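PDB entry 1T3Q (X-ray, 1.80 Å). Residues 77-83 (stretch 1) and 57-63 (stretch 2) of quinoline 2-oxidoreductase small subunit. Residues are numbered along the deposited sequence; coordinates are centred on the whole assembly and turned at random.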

ATOM      1  N   GLY A  77      -9.242 -33.861  -2.284  1.00 21.25           N
ATOM      2  CA  GLY A  77     -10.094 -34.515  -3.263  1.00 23.04           C
ATOM      3  C   GLY A  77     -11.429 -33.852  -3.534  1.00 24.49           C
ATOM      4  O   GLY A  77     -12.280 -34.432  -4.213  1.00 25.48           O
ATOM      5  N   CYS A  78     -11.622 -32.641  -3.020  1.00 22.74           N
ATOM      6  CA  CYS A  78     -12.880 -31.929  -3.223  1.00 23.79           C
ATOM      7  C   CYS A  78     -12.776 -30.803  -4.245  1.00 23.44           C
ATOM      8  O   CYS A  78     -11.686 -30.312  -4.547  1.00 23.13           O
ATOM      9  CB  CYS A  78     -13.377 -31.342  -1.899  1.00 24.85           C
ATOM     10  SG  CYS A  78     -13.745 -32.565  -0.622  1.00 28.85           S
ATOM     11  N   SER A  79     -13.927 -30.410  -4.784  1.00 22.05           N
ATOM     12  CA  SER A  79     -14.002 -29.319  -5.743  1.00 22.85           C
ATOM     13  C   SER A  79     -14.647 -28.155  -4.994  1.00 22.10           C
ATOM     14  O   SER A  79     -15.819 -28.211  -4.624  1.00 21.83           O
ATOM     15  CB  SER A  79     -14.866 -29.713  -6.940  1.00 25.80           C
ATOM     16  OG  SER A  79     -15.031 -28.616  -7.819  1.00 30.91           O
ATOM     17  N   ILE A  80     -13.865 -27.105  -4.771  1.00 22.60           N
ATOM     18  CA  ILE A  80     -14.323 -25.934  -4.029  1.00 20.97           C
ATOM     19  C   ILE A  80     -14.616 -24.722  -4.903  1.00 20.73           C
ATOM     20  O   ILE A  80     -13.877 -24.423  -5.843  1.00 20.51           O
ATOM     21  CB  ILE A  80     -13.265 -25.532  -2.983  1.00 21.42           C
ATOM     22  CG1 ILE A  80     -13.086 -26.668  -1.973  1.00 22.82           C
ATOM     23  CG2 ILE A  80     -13.669 -24.232  -2.302  1.00 22.40           C
ATOM     24  CD1 ILE A  80     -11.910 -26.474  -1.030  1.00 24.69           C
ATOM     25  N   GLU A  81     -15.698 -24.021  -4.575  1.00 19.91           N
ATOM     26  CA  GLU A  81     -16.096 -22.824  -5.298  1.00 20.48           C
ATOM     27  C   GLU A  81     -16.240 -21.666  -4.319  1.00 18.69           C
ATOM     28  O   GLU A  81     -17.083 -21.712  -3.425  1.00 18.84           O
ATOM     29  CB  GLU A  81     -17.437 -23.037  -6.000  1.00 22.45           C
ATOM     30  CG  GLU A  81     -17.388 -23.932  -7.217  1.00 26.48           C
ATOM     31  CD  GLU A  81     -18.776 -24.202  -7.759  1.00 31.14           C
ATOM     32  OE1 GLU A  81     -19.453 -25.111  -7.232  1.00 33.51           O
ATOM     33  OE2 GLU A  81     -19.196 -23.493  -8.696  1.00 32.62           O
ATOM     34  N   THR A  82     -15.413 -20.636  -4.480  1.00 17.59           N
ATOM     35  CA  THR A  82     -15.499 -19.463  -3.614  1.00 17.72           C
ATOM     36  C   THR A  82     -16.112 -18.330  -4.437  1.00 18.83           C
ATOM     37  O   THR A  82     -16.271 -18.451  -5.659  1.00 17.49           O
ATOM     38  CB  THR A  82     -14.116 -19.025  -3.089  1.00 15.29           C
ATOM     39  OG1 THR A  82     -13.298 -18.590  -4.181  1.00 17.53           O
ATOM     40  CG2 THR A  82     -13.428 -20.184  -2.371  1.00 14.39           C
ATOM     41  N   VAL A  83     -16.459 -17.233  -3.775  1.00 16.85           N
ATOM     42  CA  VAL A  83     -17.073 -16.108  -4.465  1.00 17.69           C
ATOM     43  C   VAL A  83     -16.224 -15.579  -5.624  1.00 18.32           C
ATOM     44  O   VAL A  83     -16.766 -15.089  -6.617  1.00 18.47           O
ATOM     45  CB  VAL A  83     -17.374 -14.954  -3.475  1.00 17.62           C
ATOM     46  CG1 VAL A  83     -16.082 -14.391  -2.920  1.00 16.48           C
ATOM     47  CG2 VAL A  83     -18.181 -13.869  -4.172  1.00 17.89           C
TER
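Stretch 2 (57-63) TILIDGA

Stretch 2 runs as a strand from Thr 57 to Ile 60 and lies antiparallel beside the strand of stretch 1 that ends at Glu 81, the N-to-C directions 146° apart and the axes 4.8 Å apart at closest approach. The register pairs Ile 80 with Ile 60, CA to CA 4.7 Å, and Glu 81 with Leu 59, CA to CA 5.1 Å. The latter is the hydrogen-bonded pair: Glu 81 N gives to Leu 59 O at 2.9 Å, and Leu 59 N to Glu 81 O at a longer 3.3 Å. Two residues further along stretch 2, Asp 61 N gives a hydrogen bond to Ser 79 O at 2.7 Å, almost perfectly linear.

At Asp 61 the chain leaves the strand through a type I' turn from Ile 60 to Ala 63. Asp 61 and Gly 62 both have positive phi, a conformation glycine accepts readily. The CA-to-CB bond of Asp 61 points sideways, but with chi1 m and chi2 -37° its carboxylate comes nearer, and OD1 accepts from Ser 79 N at 2.9 Å. Thus Asp 61 holds Ser 79 through both backbone and side chain. Asp 61 OD2 accepts a hydrogen bond from water 1 at 2.7 Å, and the same water donates to Gly 77 O at 3.1 Å.

Ile 80 and Ile 60 share one face, both m,t, which leaves Ile 80 CG1 4.3 Å from Ile 60 CG1. Ile 58 is p,t, and its chain ends with CD1 3.9 Å from Ile 80 CG2; Cys 78 CB packs 3.8 Å from Ile 60 CG2. The rule on the face of Ile 80 and Ile 60 is apolar packing; that of Glu 81 and Leu 59 sets a carboxylate beside a methyl. There Leu 59 is m,t; chi1 m and chi2 t carry the side chain of Glu 81 over toward it, and chi3 at -83° leaves Glu 81 OE1 3.7 Å from Leu 59 CD1. Water 2 lies 2.7 Å from Glu 81 OE1 and accepts from Gly 62 N at 2.8 Å, linking this side chain to the turn.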

ATOM      1  N   THR A  57     -19.656 -19.416   4.214  1.00 15.53           N
ATOM      2  CA  THR A  57     -20.289 -20.437   3.389  1.00 16.74           C
ATOM      3  C   THR A  57     -19.721 -20.492   1.978  1.00 17.66           C
ATOM      4  O   THR A  57     -19.644 -19.473   1.288  1.00 18.32           O
ATOM      5  CB  THR A  57     -21.816 -20.210   3.315  1.00 16.15           C
ATOM      6  OG1 THR A  57     -22.360 -20.200   4.643  1.00 16.24           O
ATOM      7  CG2 THR A  57     -22.493 -21.333   2.513  1.00 14.95           C
ATOM      8  N   ILE A  58     -19.306 -21.686   1.559  1.00 17.30           N
ATOM      9  CA  ILE A  58     -18.767 -21.896   0.219  1.00 17.15           C
ATOM     10  C   ILE A  58     -19.396 -23.170  -0.332  1.00 15.40           C
ATOM     11  O   ILE A  58     -20.129 -23.853   0.371  1.00 16.40           O
ATOM     12  CB  ILE A  58     -17.233 -22.073   0.234  1.00 17.04           C
ATOM     13  CG1 ILE A  58     -16.853 -23.274   1.105  1.00 17.82           C
ATOM     14  CG2 ILE A  58     -16.561 -20.793   0.728  1.00 17.10           C
ATOM     15  CD1 ILE A  58     -15.369 -23.577   1.120  1.00 18.06           C
ATOM     16  N   LEU A  59     -19.130 -23.485  -1.591  1.00 16.50           N
ATOM     17  CA  LEU A  59     -19.685 -24.708  -2.160  1.00 17.40           C
ATOM     18  C   LEU A  59     -18.574 -25.739  -2.291  1.00 17.78           C
ATOM     19  O   LEU A  59     -17.510 -25.455  -2.850  1.00 18.17           O
ATOM     20  CB  LEU A  59     -20.304 -24.446  -3.538  1.00 18.97           C
ATOM     21  CG  LEU A  59     -21.455 -23.438  -3.625  1.00 19.66           C
ATOM     22  CD1 LEU A  59     -21.925 -23.323  -5.075  1.00 23.59           C
ATOM     23  CD2 LEU A  59     -22.602 -23.879  -2.742  1.00 20.32           C
ATOM     24  N   ILE A  60     -18.818 -26.924  -1.747  1.00 17.32           N
ATOM     25  CA  ILE A  60     -17.868 -28.022  -1.827  1.00 18.73           C
ATOM     26  C   ILE A  60     -18.597 -29.136  -2.575  1.00 18.74           C
ATOM     27  O   ILE A  60     -19.610 -29.667  -2.102  1.00 19.01           O
ATOM     28  CB  ILE A  60     -17.420 -28.481  -0.424  1.00 20.11           C
ATOM     29  CG1 ILE A  60     -16.656 -27.337   0.258  1.00 21.13           C
ATOM     30  CG2 ILE A  60     -16.529 -29.713  -0.532  1.00 19.51           C
ATOM     31  CD1 ILE A  60     -16.042 -27.692   1.597  1.00 22.76           C
ATOM     32  N   ASP A  61     -18.086 -29.456  -3.758  1.00 21.75           N
ATOM     33  CA  ASP A  61     -18.695 -30.460  -4.620  1.00 22.89           C
ATOM     34  C   ASP A  61     -20.145 -30.072  -4.867  1.00 23.75           C
ATOM     35  O   ASP A  61     -21.046 -30.908  -4.840  1.00 25.18           O
ATOM     36  CB  ASP A  61     -18.595 -31.849  -3.994  1.00 24.69           C
ATOM     37  CG  ASP A  61     -17.161 -32.290  -3.806  1.00 25.74           C
ATOM     38  OD1 ASP A  61     -16.325 -31.973  -4.681  1.00 26.98           O
ATOM     39  OD2 ASP A  61     -16.863 -32.955  -2.794  1.00 29.15           O
ATOM     40  N   GLY A  62     -20.352 -28.774  -5.079  1.00 23.78           N
ATOM     41  CA  GLY A  62     -21.675 -28.243  -5.351  1.00 23.49           C
ATOM     42  C   GLY A  62     -22.598 -27.993  -4.176  1.00 23.05           C
ATOM     43  O   GLY A  62     -23.679 -27.431  -4.356  1.00 23.64           O
ATOM     44  N   ALA A  63     -22.184 -28.382  -2.973  1.00 21.96           N
ATOM     45  CA  ALA A  63     -23.033 -28.206  -1.801  1.00 21.51           C
ATOM     46  C   ALA A  63     -22.516 -27.163  -0.814  1.00 21.01           C
ATOM     47  O   ALA A  63     -21.337 -27.141  -0.478  1.00 21.33           O
ATOM     48  CB  ALA A  63     -23.204 -29.542  -1.089  1.00 21.72           C
TER
HETATM   49  O   HOH W   1     -15.070 -35.016  -3.063  1.00 31.77           O
HETATM   50  O   HOH W   2     -18.335 -26.859  -5.455  1.00 19.01           O